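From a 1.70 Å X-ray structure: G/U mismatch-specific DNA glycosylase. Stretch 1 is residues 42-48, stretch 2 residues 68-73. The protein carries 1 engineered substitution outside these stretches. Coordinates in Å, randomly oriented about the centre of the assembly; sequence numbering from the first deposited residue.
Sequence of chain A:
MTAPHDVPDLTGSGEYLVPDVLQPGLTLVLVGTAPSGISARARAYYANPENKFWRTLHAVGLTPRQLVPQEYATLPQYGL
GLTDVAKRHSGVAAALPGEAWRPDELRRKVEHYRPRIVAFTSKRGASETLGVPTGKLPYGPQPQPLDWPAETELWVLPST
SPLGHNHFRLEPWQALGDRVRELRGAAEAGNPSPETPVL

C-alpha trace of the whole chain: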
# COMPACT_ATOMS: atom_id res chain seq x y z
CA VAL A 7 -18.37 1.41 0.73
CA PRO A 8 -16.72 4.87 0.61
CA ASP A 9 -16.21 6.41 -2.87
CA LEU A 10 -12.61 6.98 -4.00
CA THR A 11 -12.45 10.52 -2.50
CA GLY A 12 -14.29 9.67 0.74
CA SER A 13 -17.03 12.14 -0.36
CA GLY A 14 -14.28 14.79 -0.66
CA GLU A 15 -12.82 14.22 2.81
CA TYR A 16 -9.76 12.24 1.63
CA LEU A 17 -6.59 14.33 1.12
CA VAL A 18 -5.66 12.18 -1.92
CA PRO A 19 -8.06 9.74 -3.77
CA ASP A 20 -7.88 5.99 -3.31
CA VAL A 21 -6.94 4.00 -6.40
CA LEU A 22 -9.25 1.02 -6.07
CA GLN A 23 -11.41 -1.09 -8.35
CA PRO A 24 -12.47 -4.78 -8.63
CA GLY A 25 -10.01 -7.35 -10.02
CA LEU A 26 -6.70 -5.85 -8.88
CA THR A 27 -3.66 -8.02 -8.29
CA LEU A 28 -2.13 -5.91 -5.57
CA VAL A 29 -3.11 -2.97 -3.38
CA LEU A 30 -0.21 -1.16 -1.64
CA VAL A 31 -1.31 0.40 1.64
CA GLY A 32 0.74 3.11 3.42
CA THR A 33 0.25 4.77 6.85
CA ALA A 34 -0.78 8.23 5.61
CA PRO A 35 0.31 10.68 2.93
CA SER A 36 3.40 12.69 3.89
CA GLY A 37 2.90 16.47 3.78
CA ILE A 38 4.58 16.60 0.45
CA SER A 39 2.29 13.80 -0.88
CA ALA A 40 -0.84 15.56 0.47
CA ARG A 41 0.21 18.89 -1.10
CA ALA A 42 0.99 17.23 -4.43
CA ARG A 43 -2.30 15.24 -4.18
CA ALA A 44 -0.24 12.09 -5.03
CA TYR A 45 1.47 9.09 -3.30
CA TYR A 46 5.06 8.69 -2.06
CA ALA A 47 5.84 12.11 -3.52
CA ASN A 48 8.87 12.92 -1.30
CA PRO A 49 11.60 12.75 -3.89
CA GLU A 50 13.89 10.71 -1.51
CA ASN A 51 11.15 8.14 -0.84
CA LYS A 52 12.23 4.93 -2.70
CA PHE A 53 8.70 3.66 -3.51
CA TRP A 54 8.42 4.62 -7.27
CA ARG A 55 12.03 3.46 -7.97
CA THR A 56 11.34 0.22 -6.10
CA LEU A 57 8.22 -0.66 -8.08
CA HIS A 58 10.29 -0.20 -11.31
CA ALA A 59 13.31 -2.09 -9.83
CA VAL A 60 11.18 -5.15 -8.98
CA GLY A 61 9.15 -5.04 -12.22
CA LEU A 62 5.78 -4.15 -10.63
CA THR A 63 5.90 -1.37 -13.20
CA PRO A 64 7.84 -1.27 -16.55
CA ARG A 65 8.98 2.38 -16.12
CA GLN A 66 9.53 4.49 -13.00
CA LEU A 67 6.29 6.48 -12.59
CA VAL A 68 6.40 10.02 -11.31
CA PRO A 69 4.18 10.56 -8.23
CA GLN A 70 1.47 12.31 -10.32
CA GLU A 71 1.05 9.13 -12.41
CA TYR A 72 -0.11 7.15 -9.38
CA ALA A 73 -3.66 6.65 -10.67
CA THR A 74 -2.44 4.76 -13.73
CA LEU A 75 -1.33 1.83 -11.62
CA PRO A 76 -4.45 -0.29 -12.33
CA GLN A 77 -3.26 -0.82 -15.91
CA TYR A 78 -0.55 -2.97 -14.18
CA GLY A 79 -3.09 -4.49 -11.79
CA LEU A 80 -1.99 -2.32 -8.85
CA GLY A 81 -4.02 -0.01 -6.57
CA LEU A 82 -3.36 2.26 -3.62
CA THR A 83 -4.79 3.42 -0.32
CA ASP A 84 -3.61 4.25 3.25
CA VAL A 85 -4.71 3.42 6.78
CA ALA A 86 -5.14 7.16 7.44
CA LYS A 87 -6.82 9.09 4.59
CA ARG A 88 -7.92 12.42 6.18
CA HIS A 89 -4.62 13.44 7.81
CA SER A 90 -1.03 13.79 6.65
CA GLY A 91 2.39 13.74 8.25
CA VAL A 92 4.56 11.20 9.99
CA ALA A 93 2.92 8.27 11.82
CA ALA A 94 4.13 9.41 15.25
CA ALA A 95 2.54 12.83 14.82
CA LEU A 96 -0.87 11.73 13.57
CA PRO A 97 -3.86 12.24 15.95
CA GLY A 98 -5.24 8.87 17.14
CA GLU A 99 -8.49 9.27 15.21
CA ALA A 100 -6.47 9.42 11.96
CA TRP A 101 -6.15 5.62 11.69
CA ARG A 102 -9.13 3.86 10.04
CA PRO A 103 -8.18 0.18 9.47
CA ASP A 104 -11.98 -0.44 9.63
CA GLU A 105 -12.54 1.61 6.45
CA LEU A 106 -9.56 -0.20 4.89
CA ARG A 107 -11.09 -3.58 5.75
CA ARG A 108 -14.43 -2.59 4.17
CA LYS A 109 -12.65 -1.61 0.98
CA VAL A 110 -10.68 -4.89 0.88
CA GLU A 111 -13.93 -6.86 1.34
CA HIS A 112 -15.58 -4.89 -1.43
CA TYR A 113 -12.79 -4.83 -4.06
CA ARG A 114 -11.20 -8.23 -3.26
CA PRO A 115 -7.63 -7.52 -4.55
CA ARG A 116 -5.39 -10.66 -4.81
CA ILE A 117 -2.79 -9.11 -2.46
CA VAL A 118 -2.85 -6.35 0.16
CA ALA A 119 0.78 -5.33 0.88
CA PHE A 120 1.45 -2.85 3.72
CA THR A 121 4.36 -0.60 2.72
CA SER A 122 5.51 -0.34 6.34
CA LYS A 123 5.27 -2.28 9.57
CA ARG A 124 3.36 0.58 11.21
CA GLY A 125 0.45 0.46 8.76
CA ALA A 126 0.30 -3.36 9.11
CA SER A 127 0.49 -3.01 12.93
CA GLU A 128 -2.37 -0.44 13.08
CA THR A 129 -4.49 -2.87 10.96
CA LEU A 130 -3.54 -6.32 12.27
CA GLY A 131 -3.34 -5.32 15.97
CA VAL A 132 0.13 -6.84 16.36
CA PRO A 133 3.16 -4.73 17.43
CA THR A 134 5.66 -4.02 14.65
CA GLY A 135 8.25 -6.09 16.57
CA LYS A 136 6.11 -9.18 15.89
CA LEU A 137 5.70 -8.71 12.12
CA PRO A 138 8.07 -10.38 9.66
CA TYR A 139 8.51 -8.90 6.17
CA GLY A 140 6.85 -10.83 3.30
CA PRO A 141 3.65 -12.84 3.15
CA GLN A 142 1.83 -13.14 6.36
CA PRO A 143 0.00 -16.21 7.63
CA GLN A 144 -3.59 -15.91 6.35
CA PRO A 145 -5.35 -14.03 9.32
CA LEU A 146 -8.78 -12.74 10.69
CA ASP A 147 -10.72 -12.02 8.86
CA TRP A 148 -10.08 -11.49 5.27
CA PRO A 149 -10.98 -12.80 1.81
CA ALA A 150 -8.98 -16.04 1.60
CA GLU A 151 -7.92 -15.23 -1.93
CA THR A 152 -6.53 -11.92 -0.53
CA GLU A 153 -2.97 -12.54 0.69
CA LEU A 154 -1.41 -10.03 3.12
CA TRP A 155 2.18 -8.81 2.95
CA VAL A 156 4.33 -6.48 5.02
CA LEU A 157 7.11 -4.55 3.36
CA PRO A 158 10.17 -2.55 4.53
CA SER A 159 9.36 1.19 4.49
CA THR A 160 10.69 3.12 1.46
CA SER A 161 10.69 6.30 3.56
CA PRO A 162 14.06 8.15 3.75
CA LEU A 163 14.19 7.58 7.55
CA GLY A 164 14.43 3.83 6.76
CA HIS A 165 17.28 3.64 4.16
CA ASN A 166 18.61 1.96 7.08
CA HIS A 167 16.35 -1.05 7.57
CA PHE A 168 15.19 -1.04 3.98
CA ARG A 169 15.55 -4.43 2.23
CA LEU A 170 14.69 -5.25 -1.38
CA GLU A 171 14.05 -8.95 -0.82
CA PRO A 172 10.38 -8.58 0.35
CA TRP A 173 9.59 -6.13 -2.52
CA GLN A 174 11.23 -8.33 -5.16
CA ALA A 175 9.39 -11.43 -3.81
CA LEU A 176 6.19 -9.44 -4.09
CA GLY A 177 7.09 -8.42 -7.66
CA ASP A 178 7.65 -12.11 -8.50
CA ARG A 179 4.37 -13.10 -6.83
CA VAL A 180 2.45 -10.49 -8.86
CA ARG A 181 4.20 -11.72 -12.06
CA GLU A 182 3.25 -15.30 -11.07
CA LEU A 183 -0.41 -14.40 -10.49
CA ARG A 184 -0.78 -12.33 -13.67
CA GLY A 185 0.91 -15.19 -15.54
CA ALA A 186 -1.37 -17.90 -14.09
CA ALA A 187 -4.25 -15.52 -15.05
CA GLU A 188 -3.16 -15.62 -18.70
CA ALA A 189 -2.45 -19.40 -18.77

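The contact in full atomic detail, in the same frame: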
# COMPACT_ATOMS: atom_id res chain seq x y z
N ALA A 42 0.97 17.63 -3.02
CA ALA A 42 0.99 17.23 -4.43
C ALA A 42 -0.29 16.46 -4.85
O ALA A 42 -0.46 16.23 -6.03
CB ALA A 42 2.22 16.37 -4.71
N ARG A 43 -1.14 16.08 -3.90
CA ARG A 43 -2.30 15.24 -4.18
C ARG A 43 -1.80 13.98 -4.94
O ARG A 43 -2.29 13.64 -6.01
CB ARG A 43 -3.39 15.99 -5.01
CG ARG A 43 -4.14 17.00 -4.10
CD ARG A 43 -5.26 17.69 -4.85
NE ARG A 43 -5.69 18.93 -4.21
CZ ARG A 43 -6.52 19.84 -4.77
NH1 ARG A 43 -7.03 19.65 -5.98
NH2 ARG A 43 -6.84 20.95 -4.11
N ALA A 44 -0.80 13.30 -4.38
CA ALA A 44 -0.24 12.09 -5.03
C ALA A 44 0.20 11.11 -3.91
O ALA A 44 -0.16 11.30 -2.72
CB ALA A 44 0.93 12.50 -5.98
N TYR A 45 0.97 10.07 -4.28
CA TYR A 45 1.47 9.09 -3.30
C TYR A 45 2.97 9.09 -3.37
O TYR A 45 3.48 9.22 -4.49
CB TYR A 45 0.94 7.69 -3.61
CG TYR A 45 -0.51 7.45 -3.21
CD1 TYR A 45 -0.84 6.72 -2.04
CD2 TYR A 45 -1.55 7.98 -3.99
CE1 TYR A 45 -2.23 6.49 -1.69
CE2 TYR A 45 -2.89 7.77 -3.64
CZ TYR A 45 -3.21 7.03 -2.50
OH TYR A 45 -4.55 6.79 -2.17
N TYR A 46 3.59 8.85 -2.22
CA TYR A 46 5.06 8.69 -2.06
C TYR A 46 5.78 9.74 -2.90
O TYR A 46 6.68 9.39 -3.74
CB TYR A 46 5.45 7.26 -2.46
CG TYR A 46 4.68 6.22 -1.69
CD1 TYR A 46 5.02 5.90 -0.34
CD2 TYR A 46 3.61 5.57 -2.28
CE1 TYR A 46 4.27 4.98 0.37
CE2 TYR A 46 2.84 4.63 -1.59
CZ TYR A 46 3.16 4.33 -0.24
OH TYR A 46 2.44 3.42 0.49
N ALA A 47 5.37 11.01 -2.71
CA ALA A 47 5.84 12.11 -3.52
C ALA A 47 7.15 12.76 -3.03
O ALA A 47 7.73 13.58 -3.76
CB ALA A 47 4.72 13.20 -3.71
N ASN A 48 7.58 12.44 -1.81
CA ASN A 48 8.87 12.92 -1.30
C ASN A 48 9.92 12.33 -2.23
O ASN A 48 9.97 11.12 -2.45
CB ASN A 48 9.09 12.48 0.13
CG ASN A 48 10.46 12.88 0.67
OD1 ASN A 48 11.44 12.89 -0.07
ND2 ASN A 48 10.51 13.22 1.94
N VAL A 68 6.21 8.87 -12.15
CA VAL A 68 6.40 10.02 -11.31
C VAL A 68 5.18 9.99 -10.37
O VAL A 68 4.18 9.29 -10.69
CB VAL A 68 6.49 11.30 -12.12
CG1 VAL A 68 7.78 11.24 -13.03
CG2 VAL A 68 5.25 11.48 -12.95
N PRO A 69 5.29 10.61 -9.19
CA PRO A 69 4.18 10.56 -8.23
C PRO A 69 2.80 10.91 -8.83
O PRO A 69 1.78 10.25 -8.47
CB PRO A 69 4.64 11.50 -7.11
CG PRO A 69 6.21 11.27 -7.11
CD PRO A 69 6.47 11.30 -8.61
N GLN A 70 2.77 11.85 -9.77
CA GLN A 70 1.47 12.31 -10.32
C GLN A 70 0.80 11.27 -11.23
O GLN A 70 -0.37 11.42 -11.60
CB GLN A 70 1.62 13.68 -11.00
CG GLN A 70 1.70 14.91 -9.93
CD GLN A 70 2.03 16.27 -10.59
OE1 GLN A 70 1.11 17.06 -10.95
NE2 GLN A 70 3.34 16.58 -10.75
N GLU A 71 1.56 10.24 -11.60
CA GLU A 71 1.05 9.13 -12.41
C GLU A 71 0.42 8.01 -11.58
O GLU A 71 0.02 6.99 -12.13
CB GLU A 71 2.18 8.63 -13.31
CG GLU A 71 2.42 9.56 -14.53
CD GLU A 71 3.67 9.18 -15.33
OE1 GLU A 71 4.56 8.54 -14.77
OE2 GLU A 71 3.73 9.54 -16.55
N TYR A 72 0.28 8.24 -10.27
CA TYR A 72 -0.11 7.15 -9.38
C TYR A 72 -1.41 6.44 -9.78
O TYR A 72 -1.58 5.21 -9.58
CB TYR A 72 -0.19 7.66 -7.96
CG TYR A 72 -1.39 8.57 -7.74
CD1 TYR A 72 -2.57 8.02 -7.19
CD2 TYR A 72 -1.34 9.95 -8.07
CE1 TYR A 72 -3.74 8.82 -6.98
CE2 TYR A 72 -2.50 10.78 -7.86
CZ TYR A 72 -3.66 10.20 -7.31
OH TYR A 72 -4.81 10.97 -7.09
N ALA A 73 -2.38 7.21 -10.31
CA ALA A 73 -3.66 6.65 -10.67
C ALA A 73 -3.67 5.70 -11.87
O ALA A 73 -4.68 5.05 -12.12
CB ALA A 73 -4.79 7.76 -10.83
O HOH W 1 -4.73 13.48 -7.27

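This is a small apolar contact, 322 Å² counting both sides, in which Pro69 and Tyr72 at one face of a 3-10 segment pack against an irregular chain, with no direct hydrogen bond between the two stretches and a single water joining them.

In the 3-10 segment Tyr72 N donates to Pro69 O at 3.1 Å; both residues point their CA-to-CB bonds toward the other stretch, while that of Glu71 points away. Glu71 instead serves its own stretch: its OE1 accepts from Val68 N at 3.1 Å, and its backbone N donates to Val68 O at 2.9 Å, so the start of the turn is tied twice.

Pro69 packs against two alanines. Its CB is 4.0 Å from Ala44 CB and 3.8 Å from Ala47 CB, and the backbones run close here, with Ala47 CA 5.2 Å from Pro69 CA and Ala44 CA 5.6 Å from Gln70 CA. The proline ring also meets main chain, its CB standing 3.7 Å from Tyr45 O.

Tyr72 shares Ala44 with Pro69 and adds Tyr45 and Arg43 O. Its CD2 sits 4.0 Å from Ala44 CB, and its CD1 comes within 3.4 Å of Tyr45 CD2. The two tyrosine rings meet obliquely, centroids 5.2 Å apart and planes at 47°. The Tyr45 side chain starts out sideways, yet its ring comes nearer, and its hydroxyl is satisfied elsewhere in the structure.

Arg43 contributes backbone rather than charge. It leaves the preceding helix with positive phi in a Schellman motif, and its side chain leads away. Its carbonyl O lies 3.4 Å from Tyr72 CE2 and accepts from a water at 2.8 Å; that water is 2.5 Å from Tyr72 OH, bridging the stretches. One polar cost remains: Tyr45 N is buried by the contact without a partner.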